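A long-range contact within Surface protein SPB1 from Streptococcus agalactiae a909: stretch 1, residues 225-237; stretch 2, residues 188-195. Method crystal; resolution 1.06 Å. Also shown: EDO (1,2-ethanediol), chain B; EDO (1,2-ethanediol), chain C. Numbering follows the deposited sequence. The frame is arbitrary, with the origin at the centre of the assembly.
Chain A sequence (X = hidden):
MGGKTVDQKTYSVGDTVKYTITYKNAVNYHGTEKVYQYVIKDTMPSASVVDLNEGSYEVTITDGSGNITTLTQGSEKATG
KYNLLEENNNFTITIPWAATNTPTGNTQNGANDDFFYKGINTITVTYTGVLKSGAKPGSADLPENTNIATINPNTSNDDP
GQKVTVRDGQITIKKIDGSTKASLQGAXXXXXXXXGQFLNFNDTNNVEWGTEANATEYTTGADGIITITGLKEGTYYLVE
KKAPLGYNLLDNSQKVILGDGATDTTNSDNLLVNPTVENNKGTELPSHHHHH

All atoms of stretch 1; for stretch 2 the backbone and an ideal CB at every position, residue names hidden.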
# COMPACT_ATOMS: atom_id res chain seq x y z
N ILE A 225 -24.68 8.64 -6.22
CA ILE A 225 -23.26 8.37 -6.01
C ILE A 225 -22.94 6.88 -6.03
O ILE A 225 -23.69 6.05 -5.50
CB ILE A 225 -22.79 8.97 -4.67
CG1 ILE A 225 -23.00 10.49 -4.64
CG2 ILE A 225 -21.34 8.59 -4.37
CD1 ILE A 225 -22.22 11.21 -5.64
N ILE A 226 -21.77 6.57 -6.59
CA ILE A 226 -21.04 5.31 -6.37
C ILE A 226 -19.67 5.69 -5.81
O ILE A 226 -19.01 6.56 -6.37
CB ILE A 226 -20.81 4.56 -7.70
CG1 ILE A 226 -22.13 4.03 -8.26
CG2 ILE A 226 -19.81 3.40 -7.52
CD1 ILE A 226 -22.06 3.71 -9.74
N THR A 227 -19.23 4.99 -4.77
CA THR A 227 -17.87 5.15 -4.27
C THR A 227 -17.10 3.86 -4.46
O THR A 227 -17.53 2.80 -3.99
CB THR A 227 -17.87 5.57 -2.79
OG1 THR A 227 -18.66 6.75 -2.63
CG2 THR A 227 -16.47 5.87 -2.31
N ILE A 228 -15.94 3.94 -5.11
CA ILE A 228 -15.03 2.81 -5.26
C ILE A 228 -13.74 3.19 -4.57
O ILE A 228 -13.05 4.12 -4.99
CB ILE A 228 -14.79 2.43 -6.74
CG1 ILE A 228 -16.12 2.20 -7.48
CG2 ILE A 228 -13.89 1.21 -6.80
CD1 ILE A 228 -15.98 1.94 -8.97
N THR A 229 -13.41 2.49 -3.48
CA THR A 229 -12.27 2.84 -2.64
C THR A 229 -11.24 1.74 -2.70
O THR A 229 -11.55 0.58 -2.46
CB THR A 229 -12.74 3.02 -1.19
OG1 THR A 229 -13.81 3.97 -1.16
CG2 THR A 229 -11.59 3.47 -0.29
N GLY A 230 -9.99 2.12 -2.96
CA GLY A 230 -8.89 1.17 -2.87
C GLY A 230 -8.18 0.84 -4.18
O GLY A 230 -7.80 -0.31 -4.38
N LEU A 231 -7.98 1.84 -5.03
CA LEU A 231 -7.42 1.64 -6.36
C LEU A 231 -6.05 2.33 -6.48
O LEU A 231 -5.83 3.45 -6.03
CB LEU A 231 -8.33 2.27 -7.42
CG LEU A 231 -9.70 1.60 -7.57
CD1 LEU A 231 -10.60 2.48 -8.39
CD2 LEU A 231 -9.56 0.24 -8.19
N LYS A 232 -5.17 1.67 -7.21
CA LYS A 232 -3.88 2.19 -7.61
C LYS A 232 -4.07 3.39 -8.54
O LYS A 232 -5.05 3.47 -9.29
CB LYS A 232 -3.13 1.04 -8.34
CG LYS A 232 -1.66 1.31 -8.61
CD LYS A 232 -1.01 0.08 -9.23
CE LYS A 232 0.48 0.23 -9.48
NZ LYS A 232 1.26 0.20 -8.20
N GLU A 233 -3.11 4.30 -8.56
CA GLU A 233 -3.11 5.37 -9.54
C GLU A 233 -3.18 4.78 -10.95
O GLU A 233 -2.69 3.68 -11.20
CB GLU A 233 -1.86 6.22 -9.40
CG GLU A 233 -0.62 5.50 -9.83
CD GLU A 233 0.63 6.15 -9.29
OE1 GLU A 233 1.05 5.76 -8.18
OE2 GLU A 233 1.18 7.04 -9.97
N GLY A 234 -3.75 5.56 -11.86
CA GLY A 234 -3.83 5.15 -13.25
C GLY A 234 -5.03 5.77 -13.93
O GLY A 234 -5.67 6.67 -13.41
N THR A 235 -5.28 5.26 -15.12
CA THR A 235 -6.38 5.74 -15.96
C THR A 235 -7.46 4.67 -16.02
O THR A 235 -7.18 3.53 -16.38
CB THR A 235 -5.90 6.06 -17.38
OG1 THR A 235 -4.84 7.00 -17.32
CG2 THR A 235 -7.03 6.64 -18.22
N TYR A 236 -8.68 5.02 -15.65
CA TYR A 236 -9.79 4.10 -15.60
C TYR A 236 -10.92 4.63 -16.47
O TYR A 236 -10.91 5.80 -16.88
CB TYR A 236 -10.26 3.93 -14.14
CG TYR A 236 -9.17 3.36 -13.26
CD1 TYR A 236 -8.99 1.99 -13.17
CD2 TYR A 236 -8.30 4.17 -12.55
CE1 TYR A 236 -7.97 1.43 -12.39
CE2 TYR A 236 -7.29 3.64 -11.78
CZ TYR A 236 -7.13 2.26 -11.67
OH TYR A 236 -6.13 1.68 -10.91
N TYR A 237 -11.90 3.77 -16.73
CA TYR A 237 -13.00 4.13 -17.61
C TYR A 237 -14.31 3.67 -17.00
O TYR A 237 -14.47 2.50 -16.65
CB TYR A 237 -12.81 3.48 -19.00
CG TYR A 237 -11.58 4.02 -19.70
CD1 TYR A 237 -10.33 3.44 -19.50
CD2 TYR A 237 -11.65 5.15 -20.49
CE1 TYR A 237 -9.19 3.96 -20.10
CE2 TYR A 237 -10.51 5.69 -21.09
CZ TYR A 237 -9.28 5.08 -20.89
OH TYR A 237 -8.16 5.62 -21.49
N UNK A 188 -26.34 1.71 -13.42
CA UNK A 188 -25.40 0.65 -13.13
C UNK A 188 -24.14 0.88 -13.95
O UNK A 188 -24.22 1.05 -15.17
CB UNK A 188 -26.01 -0.72 -13.42
N UNK A 189 -22.99 0.86 -13.28
CA UNK A 189 -21.68 0.98 -13.91
C UNK A 189 -20.80 -0.19 -13.56
O UNK A 189 -20.91 -0.80 -12.48
CB UNK A 189 -21.00 2.29 -13.50
N UNK A 190 -19.87 -0.47 -14.46
CA UNK A 190 -18.68 -1.25 -14.17
C UNK A 190 -17.46 -0.36 -14.44
O UNK A 190 -17.55 0.63 -15.17
CB UNK A 190 -18.64 -2.53 -15.01
N UNK A 191 -16.34 -0.73 -13.84
CA UNK A 191 -15.09 0.02 -13.99
C UNK A 191 -14.11 -0.79 -14.83
O UNK A 191 -13.83 -1.94 -14.53
CB UNK A 191 -14.48 0.35 -12.63
N UNK A 192 -13.60 -0.16 -15.88
CA UNK A 192 -12.57 -0.74 -16.72
C UNK A 192 -11.22 -0.07 -16.43
O UNK A 192 -11.17 1.13 -16.12
CB UNK A 192 -12.94 -0.60 -18.20
N UNK A 193 -10.16 -0.86 -16.49
CA UNK A 193 -8.81 -0.32 -16.38
C UNK A 193 -8.29 0.04 -17.77
O UNK A 193 -9.06 0.12 -18.74
CB UNK A 193 -7.88 -1.32 -15.70
N UNK A 194 -7.00 0.34 -17.87
CA UNK A 194 -6.38 0.78 -19.12
C UNK A 194 -5.89 -0.36 -19.98
O UNK A 194 -5.39 -0.11 -21.08
CB UNK A 194 -5.21 1.72 -18.82
N UNK A 195 -6.05 -1.57 -19.50
CA UNK A 195 -5.55 -2.78 -20.15
C UNK A 195 -6.67 -3.76 -20.49
O UNK A 195 -6.46 -4.98 -20.49
CB UNK A 195 -4.52 -3.47 -19.25
C1 EDO B . -3.60 1.76 -15.37
O1 EDO B . -3.71 3.07 -15.90
C2 EDO B . -4.86 1.44 -14.58
O2 EDO B . -5.99 1.34 -15.43
C1 EDO C . -16.28 0.74 -1.92
O1 EDO C . -15.12 0.34 -2.63
C2 EDO C . -16.41 -0.05 -0.63
O2 EDO C . -15.33 0.29 0.24

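Residues 188-192 run as a strand beside the one that ends stretch 1, antiparallel to it at 148°, while the strand 225-231 lies farther off, its axis coming no closer than 9.6 Å. One edge therefore offers backbone pairing, and Ile 226, Ile 228 and Leu 231 across the gap offer an apolar surface.

At position 188 the CA-to-CB bond points away and the ideal CB has nothing of stretch 1 within 5.5 Å. The extended backbone would suit a beta-branched residue, but this contact sets little rule. It is Ile 188.

Position 189 turns toward stretch 1, and its ideal CB sits 4.2 Å from CD1 of Ile 226. The isoleucine offers only carbon, so an apolar side chain is called for, aliphatic or aromatic, with the CA atoms of Ile 226 and position 189 8.7 Å apart and room between them. The residue is Phe 189, chi1 m, whose CD1 meets CD1 of Ile 226 at 3.8 Å.

Position 190 points away again, in the alternation expected of a strand. Its extended angles favour a beta-branched residue without demanding one, and Val 190 fits.

Position 191 is the most constrained. Its CB bond goes sideways, yet the ideal CB lies 4.3 Å from CD1 of Ile 228, and Leu 231 and Tyr 236 add more carbon nearby. A flexible aliphatic chain of middle length, leucine, isoleucine or methionine, could reach these groups; a charge would find no partner among them. Leu 191, chi1 t and chi2 p, brings its end nearer: CD2 lies 3.7 Å from CD1 of Leu 231 and 4.2 Å from CD1 of Ile 228, while CD1 touches CB of Tyr 236 at 3.9 Å. It has the largest area covered by stretch 1 of any residue in stretch 2.

At position 192 the backbone does the work. It forms a hydrogen-bonded antiparallel pair with Tyr 237, so any residue with a free amide would serve, preferably one that tolerates a neighbouring tyrosine on the same face of the sheet. The residue is Lys 192: its N donates to O of Tyr 237 at 2.9 Å, and N of Tyr 237 donates to its O at 2.8 Å. The CB atoms of Lys 192 and Tyr 237 are 4.1 Å apart, and the extended lysine then leads its end away.

Position 193 leaves the strand. CB points away, though its ideal position is 4.3 Å from CE1 of Tyr 236, and a small polar residue able to brace the turn would suit. Asn 193, chi1 p, accepts at OD1 from the backbone N of position 195, 3.0 Å away.

At position 194 the ideal CB lies 3.6 Å from O of Thr 235 and points sideways; a small side chain is sufficient, and larger ones are not excluded by this distance alone. With Ala 194, an ethanediol bridges the widening gap: Ala 194 N donates to its O2 at 2.8 Å, and that O2 donates to Thr 235 O at 2.7 Å.

Position 195 is out of reach, so many residues would do; it is Thr 195.

Stretch 2 188-195: IFVLKNAT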
# COMPACT_ATOMS: atom_id res chain seq x y z
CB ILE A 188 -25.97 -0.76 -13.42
CG1 ILE A 188 -27.28 -0.95 -12.65
CG2 ILE A 188 -24.94 -1.84 -13.07
CD1 ILE A 188 -27.98 -2.26 -12.96
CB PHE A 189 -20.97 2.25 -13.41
CG PHE A 189 -21.51 3.53 -13.99
CD1 PHE A 189 -22.63 4.14 -13.44
CD2 PHE A 189 -20.93 4.11 -15.11
CE1 PHE A 189 -23.12 5.30 -13.97
CE2 PHE A 189 -21.44 5.27 -15.64
CZ PHE A 189 -22.55 5.86 -15.09
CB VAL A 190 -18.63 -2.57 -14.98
CG1 VAL A 190 -19.80 -3.46 -14.59
CG2 VAL A 190 -18.60 -2.34 -16.49
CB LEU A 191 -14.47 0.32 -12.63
CG LEU A 191 -13.30 1.31 -12.67
CD1 LEU A 191 -13.77 2.70 -13.02
CD2 LEU A 191 -12.56 1.33 -11.33
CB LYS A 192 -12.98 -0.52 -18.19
CG LYS A 192 -12.31 -1.36 -19.24
CD LYS A 192 -12.82 -1.04 -20.63
CE LYS A 192 -12.19 -1.93 -21.65
NZ LYS A 192 -12.75 -1.65 -22.98
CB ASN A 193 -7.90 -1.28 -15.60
CG ASN A 193 -7.64 -2.58 -16.31
OD1 ASN A 193 -7.93 -2.72 -17.51
ND2 ASN A 193 -7.04 -3.52 -15.60
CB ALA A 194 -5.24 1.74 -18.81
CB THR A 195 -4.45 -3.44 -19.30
OG1 THR A 195 -4.93 -3.70 -17.99
CG2 THR A 195 -3.26 -2.52 -19.15
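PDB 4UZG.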